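PDB 6GUO: siderophore enterobactin esterase from Emericella nidulans, which hydrolyses the ester bonds of the bacterial xenosiderophore enterobactin, yielding N-(2,3-dihydroxybenzoyl)-L-serine and so releasing the iron inside the fungal cell. Local coordinates for residues D34-L39 and T70-E75; R102-T107 and P125-G130; T177-F182 and S214-V219; E228-R233 and R253-C258. All coordinates share one frame; numbering follows the deposited sequence.

In the fold
Four contacts follow one another along the chain of an alpha/beta hydrolase, each closing its loop before the next opens, so none nests or crosses. Interaction 1 ties the end of strand 31-36 to helix 60-77, close to the second subunit of the dimer. Interaction 2 closes the proline-rich excursion between helices 102-106 and 131-150. Interaction 3 joins the loops that feed the adjacent parallel strands 184-188 and 219-225. Interaction 4 fixes the loop after strand 219-225 to the start of helix 254-268. Interactions 1 and 2 lie on opposite sides of the chain's centre, their own centres about 30 Å apart, and no two of the four touch.

Interaction 1: D34-L39 and T70-E75; sequences DVSWPL and TLRRRE
The end of strand 31-36 and the loop leaving it pass helix 60-77, the backbones coming nearest at P38 and R72, whose CA atoms are 6.7 Å apart. This is helix-on-sheet packing in the alpha/beta-hydrolase fold, at a strand flanked by strands 18-24 and 83-90. R72 carries the contact. Its CG stands anti to the carbonyl carbon (chi1 -73°) and the chain then runs extended, which delivers the guanidinium to the backbone of W37. R72 NH2 donates to W37 O at 2.9 Å. The bond is bent, 139° at the hydrogen, and W37 O lies off the guanidinium plane, although the donor does lie in the plane of the carbonyl. L39 crosses the arginine at about a right angle: its CD2 sits over one face of the guanidinium, 3.6 Å from R72 CZ, while L39 CG rests on R72 CD. R72 NH1 binds R16 O, so two backbone carbonyls hold the group and fix its rotation. A water accepts from R72 NE at 2.9 Å and also bonds S36 OG, which in turn pairs with T68 OG1. V97 of the second subunit packs on R72 and T94 of that subunit on L39, placing the contact beside the dimer interface. Farther along the helix E75, extended beyond CG, crosses P38 obliquely and brings OE1 to 3.8 Å from P38 CB; its OE2 takes the amide of T84. E75 OE1 itself accepts from a second water at 2.7 Å, and that water receives the L39 N-H at 2.8 Å.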
# COMPACT_ATOMS: atom_id res chain seq x y z
N ASP A 34 2.65 8.36 -14.98
CA ASP A 34 1.40 7.64 -14.78
C ASP A 34 0.50 8.58 -14.01
O ASP A 34 0.94 9.22 -13.06
CB ASP A 34 1.63 6.36 -13.97
CG ASP A 34 2.29 5.26 -14.78
OD1 ASP A 34 1.58 4.55 -15.53
OD2 ASP A 34 3.52 5.08 -14.65
N VAL A 35 -0.75 8.69 -14.44
CA VAL A 35 -1.73 9.58 -13.84
C VAL A 35 -3.01 8.81 -13.51
O VAL A 35 -3.51 8.07 -14.35
CB VAL A 35 -2.07 10.76 -14.77
CG1 VAL A 35 -3.03 11.73 -14.09
CG2 VAL A 35 -0.80 11.49 -15.18
N SER A 36 -3.53 8.98 -12.30
CA SER A 36 -4.83 8.43 -11.93
C SER A 36 -5.70 9.52 -11.33
O SER A 36 -5.20 10.49 -10.78
CB SER A 36 -4.70 7.28 -10.94
OG SER A 36 -4.25 7.71 -9.68
N TRP A 37 -7.01 9.32 -11.43
CA TRP A 37 -7.98 10.29 -10.95
C TRP A 37 -9.16 9.58 -10.29
O TRP A 37 -9.34 8.38 -10.46
CB TRP A 37 -8.42 11.23 -12.08
CG TRP A 37 -8.93 10.56 -13.31
CD1 TRP A 37 -10.24 10.33 -13.62
CD2 TRP A 37 -8.17 10.06 -14.40
NE1 TRP A 37 -10.33 9.71 -14.84
CE2 TRP A 37 -9.08 9.54 -15.34
CE3 TRP A 37 -6.80 10.01 -14.69
CZ2 TRP A 37 -8.66 8.96 -16.54
CZ3 TRP A 37 -6.39 9.43 -15.87
CH2 TRP A 37 -7.32 8.91 -16.79
N PRO A 38 -9.96 10.33 -9.49
CA PRO A 38 -11.02 9.68 -8.71
C PRO A 38 -12.04 8.88 -9.53
O PRO A 38 -12.35 9.24 -10.67
CB PRO A 38 -11.72 10.86 -8.03
CG PRO A 38 -10.64 11.86 -7.86
CD PRO A 38 -9.79 11.74 -9.09
N LEU A 39 -12.55 7.82 -8.92
CA LEU A 39 -13.47 6.91 -9.58
C LEU A 39 -14.85 7.49 -9.87
O LEU A 39 -15.55 6.98 -10.74
CB LEU A 39 -13.63 5.63 -8.74
CG LEU A 39 -12.38 4.76 -8.62
CD1 LEU A 39 -12.69 3.58 -7.71
CD2 LEU A 39 -11.89 4.28 -9.97
N THR A 70 -4.85 3.69 -2.16
CA THR A 70 -5.04 4.30 -0.85
C THR A 70 -6.05 5.45 -0.93
O THR A 70 -6.96 5.54 -0.10
CB THR A 70 -3.72 4.84 -0.26
OG1 THR A 70 -2.73 3.80 -0.27
CG2 THR A 70 -3.93 5.32 1.16
N LEU A 71 -5.90 6.30 -1.94
CA LEU A 71 -6.84 7.40 -2.16
C LEU A 71 -8.25 6.91 -2.49
O LEU A 71 -9.23 7.45 -1.98
CB LEU A 71 -6.34 8.35 -3.26
CG LEU A 71 -5.20 9.27 -2.81
CD1 LEU A 71 -4.47 9.81 -4.03
CD2 LEU A 71 -5.73 10.41 -1.94
N ARG A 72 -8.35 5.88 -3.32
CA ARG A 72 -9.66 5.37 -3.73
C ARG A 72 -10.43 4.72 -2.58
O ARG A 72 -11.64 4.85 -2.51
CB ARG A 72 -9.54 4.43 -4.93
CG ARG A 72 -9.23 5.22 -6.19
CD ARG A 72 -8.85 4.36 -7.37
NE ARG A 72 -8.55 5.23 -8.51
CZ ARG A 72 -8.32 4.83 -9.76
NH1 ARG A 72 -8.35 3.54 -10.09
NH2 ARG A 72 -8.07 5.74 -10.70
N ARG A 73 -9.72 4.05 -1.67
CA ARG A 73 -10.36 3.55 -0.44
C ARG A 73 -10.90 4.70 0.40
O ARG A 73 -12.06 4.67 0.83
CB ARG A 73 -9.40 2.70 0.39
CG ARG A 73 -9.11 1.34 -0.21
CD ARG A 73 -8.49 0.41 0.81
NE ARG A 73 -7.20 0.89 1.31
CZ ARG A 73 -6.00 0.61 0.79
NH1 ARG A 73 -5.86 -0.17 -0.28
NH2 ARG A 73 -4.91 1.11 1.37
N ARG A 74 -10.08 5.72 0.62
CA ARG A 74 -10.50 6.87 1.43
C ARG A 74 -11.64 7.66 0.78
O ARG A 74 -12.58 8.07 1.47
CB ARG A 74 -9.33 7.79 1.75
CG ARG A 74 -9.77 8.99 2.58
CD ARG A 74 -8.74 9.41 3.59
NE ARG A 74 -9.14 10.66 4.24
CZ ARG A 74 -8.59 11.18 5.33
NH1 ARG A 74 -9.05 12.33 5.81
NH2 ARG A 74 -7.59 10.56 5.96
N GLU A 75 -11.54 7.89 -0.52
CA GLU A 75 -12.58 8.59 -1.28
C GLU A 75 -13.92 7.83 -1.28
O GLU A 75 -14.98 8.46 -1.29
CB GLU A 75 -12.10 8.89 -2.72
CG GLU A 75 -11.02 9.97 -2.75
CD GLU A 75 -10.18 10.00 -4.03
OE1 GLU A 75 -10.33 9.13 -4.92
OE2 GLU A 75 -9.32 10.91 -4.12
O HOH W 1 -7.00 7.68 -8.13
O HOH W 2 -12.13 7.61 -6.17

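Interaction 2: R102-T107 and P125-G130; sequences RSYDLT and PEAHGG
The Y104 ring lies against G130, whose CA stands 3.6 Å from the ring centroid and 16° off its normal, a CH-pi contact over the face. G130 is the N-cap residue of helix 131-150, and the contact closes the base of the proline-rich, partly disordered turn that narrows the active site of this alpha/beta hydrolase. A CB on G130 would run into Y104 CE2; lacking one, its CA comes this close. Y104 CG is anti to the backbone N, which turns the ring along the incoming loop; H128 O approaches its edge, 3.4 Å from Y104 CD1, and A127 CB touches Y104 CB. The phenol oxygen binds E133. Three direct hydrogen bonds flank this overlap, only one of them between backbones. S103 OG, in the crowded position between its backbone N and carbonyl carbon, donates to A127 O at 2.8 Å, in the carbonyl plane and on a lone pair. E126 lays its carboxylate end beside S103 CB, while its OE1 binds Y166 OH. G130 N donates to Y104 O at 2.8 Å, from above the carbonyl plane. G129 has a positive phi of 92°, a conformation that suits glycine. R102 NE pairs with D59 and R102 NH1 with S165 OG, probably the nucleophile of the GxSxG elbow. A water donates to both D105 OD2 and G130 O, and Y91 OH holds D105 OD1. T107 OG1 works both ways: it donates to S103 O at 2.6 Å, nearly along the C=O axis, and accepts G129 N-H at 2.9 Å in an almost straight bond.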
# COMPACT_ATOMS: atom_id res chain seq x y z
N ARG A 102 17.38 6.94 -11.33
CA ARG A 102 16.97 7.68 -10.14
C ARG A 102 18.12 8.38 -9.40
O ARG A 102 17.90 9.44 -8.82
CB ARG A 102 16.21 6.76 -9.17
CG ARG A 102 17.09 5.74 -8.46
CD ARG A 102 16.25 4.67 -7.77
NE ARG A 102 15.45 5.24 -6.69
CZ ARG A 102 15.88 5.49 -5.45
NH1 ARG A 102 15.04 6.01 -4.56
NH2 ARG A 102 17.13 5.22 -5.07
N SER A 103 19.32 7.80 -9.42
CA SER A 103 20.46 8.36 -8.69
C SER A 103 20.83 9.75 -9.21
O SER A 103 21.15 10.64 -8.43
CB SER A 103 21.68 7.43 -8.75
OG SER A 103 22.23 7.35 -10.05
N TYR A 104 20.78 9.93 -10.53
CA TYR A 104 21.03 11.24 -11.14
C TYR A 104 19.87 12.19 -10.88
O TYR A 104 20.07 13.32 -10.43
CB TYR A 104 21.29 11.11 -12.64
CG TYR A 104 21.53 12.44 -13.31
CD1 TYR A 104 22.69 13.17 -13.05
CD2 TYR A 104 20.59 13.00 -14.17
CE1 TYR A 104 22.92 14.40 -13.64
CE2 TYR A 104 20.80 14.23 -14.77
CZ TYR A 104 21.97 14.93 -14.50
OH TYR A 104 22.18 16.16 -15.10
N ASP A 105 18.65 11.73 -11.17
CA ASP A 105 17.46 12.58 -11.07
C ASP A 105 17.16 13.10 -9.66
O ASP A 105 16.64 14.21 -9.53
CB ASP A 105 16.21 11.86 -11.60
CG ASP A 105 16.16 11.80 -13.11
OD1 ASP A 105 15.64 10.79 -13.63
OD2 ASP A 105 16.63 12.73 -13.79
N LEU A 106 17.49 12.32 -8.64
CA LEU A 106 17.06 12.61 -7.27
C LEU A 106 18.11 13.22 -6.34
O LEU A 106 17.77 13.67 -5.25
CB LEU A 106 16.49 11.33 -6.64
CG LEU A 106 15.31 10.71 -7.40
CD1 LEU A 106 14.88 9.40 -6.75
CD2 LEU A 106 14.13 11.67 -7.48
N THR A 107 19.38 13.27 -6.76
CA THR A 107 20.44 13.84 -5.93
C THR A 107 20.78 15.26 -6.37
O THR A 107 20.90 15.53 -7.57
CB THR A 107 21.71 12.99 -5.96
OG1 THR A 107 22.12 12.78 -7.32
CG2 THR A 107 21.47 11.64 -5.28
N PRO A 125 30.56 4.55 -7.09
CA PRO A 125 30.10 5.75 -7.79
C PRO A 125 28.88 5.50 -8.67
O PRO A 125 28.71 4.41 -9.21
CB PRO A 125 31.31 6.17 -8.64
CG PRO A 125 32.47 5.47 -8.03
CD PRO A 125 31.92 4.19 -7.50
N GLU A 126 28.04 6.52 -8.78
CA GLU A 126 26.85 6.50 -9.62
C GLU A 126 26.66 7.92 -10.13
O GLU A 126 27.24 8.86 -9.59
CB GLU A 126 25.63 6.04 -8.81
CG GLU A 126 25.31 6.91 -7.61
CD GLU A 126 24.35 6.28 -6.61
OE1 GLU A 126 24.18 6.87 -5.53
OE2 GLU A 126 23.76 5.21 -6.89
N ALA A 127 25.85 8.07 -11.18
CA ALA A 127 25.51 9.39 -11.70
C ALA A 127 24.75 10.18 -10.63
O ALA A 127 23.97 9.60 -9.87
CB ALA A 127 24.68 9.27 -12.97
N HIS A 128 25.00 11.48 -10.57
CA HIS A 128 24.49 12.32 -9.48
C HIS A 128 24.38 13.78 -9.90
O HIS A 128 25.01 14.22 -10.86
CB HIS A 128 25.43 12.22 -8.28
CG HIS A 128 26.82 12.71 -8.55
ND1 HIS A 128 27.24 13.97 -8.20
CD2 HIS A 128 27.87 12.12 -9.17
CE1 HIS A 128 28.50 14.13 -8.58
NE2 HIS A 128 28.90 13.02 -9.17
N GLY A 129 23.57 14.53 -9.15
CA GLY A 129 23.49 15.99 -9.28
C GLY A 129 22.45 16.55 -10.24
O GLY A 129 22.52 17.73 -10.58
N GLY A 130 21.49 15.73 -10.66
CA GLY A 130 20.44 16.16 -11.58
C GLY A 130 19.12 16.61 -10.95
O GLY A 130 18.14 16.79 -11.67
O HOH W 3 17.41 15.36 -13.95

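Interaction 3: T177-F182 and S214-V219; sequences TKPSSF and SSAHPV
T177 ends helix 166-177, its OG1 turned back to H173 O, and K178 is the first residue to leave helical backbone angles. From K178 to S181 the chain makes a type I beta turn, which swings P179 and S180 against residues 215-218. P179 points its ring at the other loop: CB lies 3.9 Å from A216 CB and 4.4 Å from P218 CG, so the proline rests on two small apolar groups. F206 and F213 also pack on P179, and its carbonyl oxygen accepts from Y185 OH. S180 follows, with its CA 5.3 Å from that of A216, the closest backbone approach of the pair. Its OG stands anti to the carbonyl carbon (chi1 -60°), which carries it to S215 O; at 3.1 Å this is a weak hydrogen bond, made to a poorly ordered, exposed residue. The same S180 OG lies 3.5 Å from A216 CB, so the methyl group is touched by both turn residues. S181 faces the interior of its own turn. K178 O accepts twice from it, from S181 N at 2.9 Å and from S181 OG at 2.6 Å, the hydroxyl lying in the carbonyl plane on a lone pair. F182 then directs its ring away from the contact onto L135, I138 and L161. Just beyond, the backbone of V219 pairs with D183 and Y185. The two loops lead into the N-terminal ends of neighbouring parallel strands, 184-188 and 219-225, which the helices between them connect as a beta-alpha-beta crossover of the alpha/beta-hydrolase sheet.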
# COMPACT_ATOMS: atom_id res chain seq x y z
N THR A 177 15.33 24.49 -0.93
CA THR A 177 15.79 25.42 -1.98
C THR A 177 14.67 26.12 -2.76
O THR A 177 14.87 27.22 -3.27
CB THR A 177 16.74 24.72 -2.97
OG1 THR A 177 16.03 23.72 -3.70
CG2 THR A 177 17.91 24.08 -2.23
N LYS A 178 13.50 25.48 -2.85
CA LYS A 178 12.36 26.06 -3.57
C LYS A 178 11.07 25.71 -2.80
O LYS A 178 10.23 24.97 -3.30
CB LYS A 178 12.36 25.54 -5.02
CG LYS A 178 11.60 26.42 -6.01
CD LYS A 178 11.97 26.14 -7.47
CE LYS A 178 11.25 24.93 -8.04
NZ LYS A 178 11.60 24.67 -9.47
N PRO A 179 10.91 26.25 -1.57
CA PRO A 179 9.81 25.84 -0.67
C PRO A 179 8.39 26.05 -1.20
O PRO A 179 7.48 25.35 -0.75
CB PRO A 179 10.04 26.68 0.59
CG PRO A 179 10.95 27.79 0.19
CD PRO A 179 11.80 27.24 -0.92
N SER A 180 8.19 26.97 -2.14
CA SER A 180 6.88 27.17 -2.78
C SER A 180 6.53 26.14 -3.87
O SER A 180 5.40 26.17 -4.37
CB SER A 180 6.78 28.58 -3.36
OG SER A 180 6.93 29.54 -2.34
N SER A 181 7.47 25.25 -4.22
CA SER A 181 7.26 24.22 -5.26
C SER A 181 6.00 23.40 -5.02
O SER A 181 5.21 23.15 -5.95
CB SER A 181 8.43 23.24 -5.28
OG SER A 181 9.64 23.89 -5.61
N PHE A 182 5.84 22.95 -3.78
CA PHE A 182 4.69 22.16 -3.35
C PHE A 182 4.20 22.68 -2.01
O PHE A 182 4.96 23.29 -1.26
CB PHE A 182 5.08 20.68 -3.21
CG PHE A 182 5.56 20.06 -4.50
CD1 PHE A 182 4.67 19.44 -5.37
CD2 PHE A 182 6.90 20.16 -4.87
CE1 PHE A 182 5.11 18.90 -6.57
CE2 PHE A 182 7.35 19.62 -6.06
CZ PHE A 182 6.45 18.99 -6.92
N SER A 214 10.08 34.34 1.68
CA SER A 214 9.11 35.01 2.56
C SER A 214 7.68 34.49 2.40
O SER A 214 6.99 34.25 3.39
CB SER A 214 9.14 36.53 2.34
OG SER A 214 8.71 36.87 1.03
N SER A 215 7.25 34.33 1.15
CA SER A 215 5.92 33.81 0.83
C SER A 215 5.96 32.30 0.58
O SER A 215 5.88 31.84 -0.57
CB SER A 215 5.32 34.55 -0.37
OG SER A 215 3.98 34.14 -0.61
N ALA A 216 6.12 31.54 1.66
CA ALA A 216 6.01 30.08 1.62
C ALA A 216 5.66 29.59 3.02
O ALA A 216 6.26 30.03 4.00
CB ALA A 216 7.31 29.46 1.14
N HIS A 217 4.68 28.68 3.10
CA HIS A 217 4.22 28.11 4.37
C HIS A 217 4.18 26.59 4.24
O HIS A 217 3.12 25.98 4.34
CB HIS A 217 2.83 28.66 4.73
CG HIS A 217 2.67 30.12 4.48
ND1 HIS A 217 2.45 30.64 3.23
CD2 HIS A 217 2.71 31.18 5.32
CE1 HIS A 217 2.36 31.95 3.30
NE2 HIS A 217 2.51 32.31 4.56
N PRO A 218 5.35 25.97 4.02
CA PRO A 218 5.36 24.54 3.70
C PRO A 218 5.03 23.63 4.88
O PRO A 218 5.19 24.01 6.04
CB PRO A 218 6.80 24.31 3.24
CG PRO A 218 7.59 25.33 3.97
CD PRO A 218 6.71 26.53 4.04
N VAL A 219 4.57 22.43 4.54
CA VAL A 219 4.27 21.37 5.49
C VAL A 219 5.21 20.22 5.16
O VAL A 219 5.40 19.92 3.98
CB VAL A 219 2.80 20.93 5.37
CG1 VAL A 219 2.51 19.73 6.26
CG2 VAL A 219 1.87 22.09 5.73

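Interaction 4: E228-R233 and R253-C258; sequences EQYPVR and RMNDNC
Hydrogen bonds dominate, and Q229 makes all three direct ones. Its side chain, CG anti to the backbone N (chi1 -167°) and extended beyond, reaches the first turn of helix 254-268 just past the N-cap residue R253. Q229 OE1 accepts D256 N-H at 2.9 Å, nearly straight and in the amide plane, and Q229 NE2 donates to D256 OD2, also at 2.9 Å. Amide and carboxylate planes stand 84° apart, so that carboxylate oxygen is met from above its plane. The backbone joins in: Q229 N donates to N255 OD1 at 3.0 Å, from above the amide plane, while N255 ND2 binds S226 O. Two waters complete the polar set. One accepts from M254 N at 3.0 Å and donates to E228 O; the other connects Y230 OH with D256 OD1.

Packing is lighter. E228 crosses M254 obliquely, its OE1 3.5 Å from M254 CG, and N255 ND2 approaches the edge of the Y230 ring, 3.8 Å from Y230 CD2. The polar end of E228 has partners elsewhere: OE1 bonds H284 ND1, a pairing consistent with the acid and histidine of a catalytic triad, and OE2 bonds S189 OG and G225 N.

The loop after strand 219-225 is thereby fixed to the start of helix 254-268, whose M254, N255 and C258 rest on F224 of that strand, while P231 leans on helix 239-252.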
# COMPACT_ATOMS: atom_id res chain seq x y z
N GLU A 228 15.61 0.49 10.28
CA GLU A 228 16.55 1.03 9.30
C GLU A 228 17.95 1.26 9.90
O GLU A 228 18.94 0.83 9.31
CB GLU A 228 15.99 2.30 8.65
CG GLU A 228 14.78 2.01 7.77
CD GLU A 228 14.42 3.15 6.86
OE1 GLU A 228 15.24 3.46 5.97
OE2 GLU A 228 13.33 3.73 7.04
N GLN A 229 18.01 1.90 11.06
CA GLN A 229 19.27 2.04 11.80
C GLN A 229 19.60 0.82 12.67
O GLN A 229 20.77 0.60 13.00
CB GLN A 229 19.25 3.30 12.66
CG GLN A 229 20.61 3.71 13.22
CD GLN A 229 20.57 5.06 13.91
OE1 GLN A 229 19.88 5.98 13.47
NE2 GLN A 229 21.34 5.19 14.98
N TYR A 230 18.58 0.05 13.05
CA TYR A 230 18.74 -1.10 13.95
C TYR A 230 18.22 -2.38 13.30
O TYR A 230 17.16 -2.88 13.67
CB TYR A 230 18.02 -0.80 15.27
CG TYR A 230 18.55 0.44 15.95
CD1 TYR A 230 19.72 0.40 16.70
CD2 TYR A 230 17.89 1.66 15.82
CE1 TYR A 230 20.22 1.54 17.31
CE2 TYR A 230 18.37 2.81 16.44
CZ TYR A 230 19.54 2.74 17.18
OH TYR A 230 20.02 3.87 17.79
N PRO A 231 18.97 -2.91 12.32
CA PRO A 231 18.48 -4.07 11.57
C PRO A 231 18.34 -5.34 12.42
O PRO A 231 19.05 -5.52 13.41
CB PRO A 231 19.51 -4.26 10.45
CG PRO A 231 20.70 -3.48 10.86
CD PRO A 231 20.22 -2.38 11.75
N VAL A 232 17.40 -6.19 12.01
CA VAL A 232 17.10 -7.45 12.66
C VAL A 232 17.39 -8.56 11.66
O VAL A 232 16.95 -8.49 10.51
CB VAL A 232 15.62 -7.50 13.10
CG1 VAL A 232 15.25 -8.87 13.66
CG2 VAL A 232 15.34 -6.40 14.12
N ARG A 233 18.11 -9.58 12.10
CA ARG A 233 18.49 -10.66 11.21
C ARG A 233 17.26 -11.43 10.76
O ARG A 233 16.41 -11.81 11.57
CB ARG A 233 19.46 -11.61 11.89
CG ARG A 233 20.02 -12.65 10.94
CD ARG A 233 21.27 -13.29 11.48
NE ARG A 233 21.80 -14.28 10.55
CZ ARG A 233 22.79 -15.12 10.81
NH1 ARG A 233 23.39 -15.13 12.00
NH2 ARG A 233 23.19 -15.98 9.87
N ARG A 253 22.55 5.90 9.41
CA ARG A 253 22.04 6.58 10.60
C ARG A 253 20.63 7.16 10.35
O ARG A 253 20.34 8.30 10.71
CB ARG A 253 23.03 7.68 10.99
CG ARG A 253 22.89 8.21 12.39
CD ARG A 253 24.10 9.03 12.79
NE ARG A 253 23.95 9.54 14.15
CZ ARG A 253 23.32 10.67 14.49
NH1 ARG A 253 23.25 11.00 15.78
NH2 ARG A 253 22.77 11.46 13.58
N MET A 254 19.77 6.36 9.73
CA MET A 254 18.47 6.84 9.26
C MET A 254 17.61 7.42 10.37
O MET A 254 17.10 8.54 10.25
CB MET A 254 17.72 5.71 8.55
CG MET A 254 16.37 6.10 7.96
SD MET A 254 16.46 7.40 6.72
CE MET A 254 17.36 6.58 5.40
N ASN A 255 17.46 6.67 11.46
CA ASN A 255 16.55 7.01 12.56
C ASN A 255 16.98 8.31 13.25
O ASN A 255 16.17 9.23 13.42
CB ASN A 255 16.47 5.90 13.61
CG ASN A 255 16.03 4.55 13.05
OD1 ASN A 255 16.26 4.23 11.89
ND2 ASN A 255 15.40 3.75 13.91
N ASP A 256 18.25 8.38 13.65
CA ASP A 256 18.77 9.56 14.34
C ASP A 256 18.86 10.80 13.43
O ASP A 256 18.56 11.90 13.88
CB ASP A 256 20.13 9.27 15.00
CG ASP A 256 20.03 8.32 16.19
OD1 ASP A 256 18.96 8.23 16.83
OD2 ASP A 256 21.04 7.66 16.50
N ASN A 257 19.26 10.62 12.17
CA ASN A 257 19.29 11.74 11.22
C ASN A 257 17.90 12.36 11.03
O ASN A 257 17.76 13.58 11.04
CB ASN A 257 19.88 11.34 9.85
CG ASN A 257 21.39 11.19 9.86
OD1 ASN A 257 22.07 11.56 10.82
ND2 ASN A 257 21.94 10.64 8.77
N CYS A 258 16.88 11.51 10.87
CA CYS A 258 15.49 11.98 10.75
C CYS A 258 15.01 12.73 11.98
O CYS A 258 14.47 13.83 11.87
CB CYS A 258 14.53 10.83 10.49
SG CYS A 258 14.57 10.23 8.80
O HOH W 4 20.38 3.56 8.95
O HOH W 5 18.19 5.86 17.87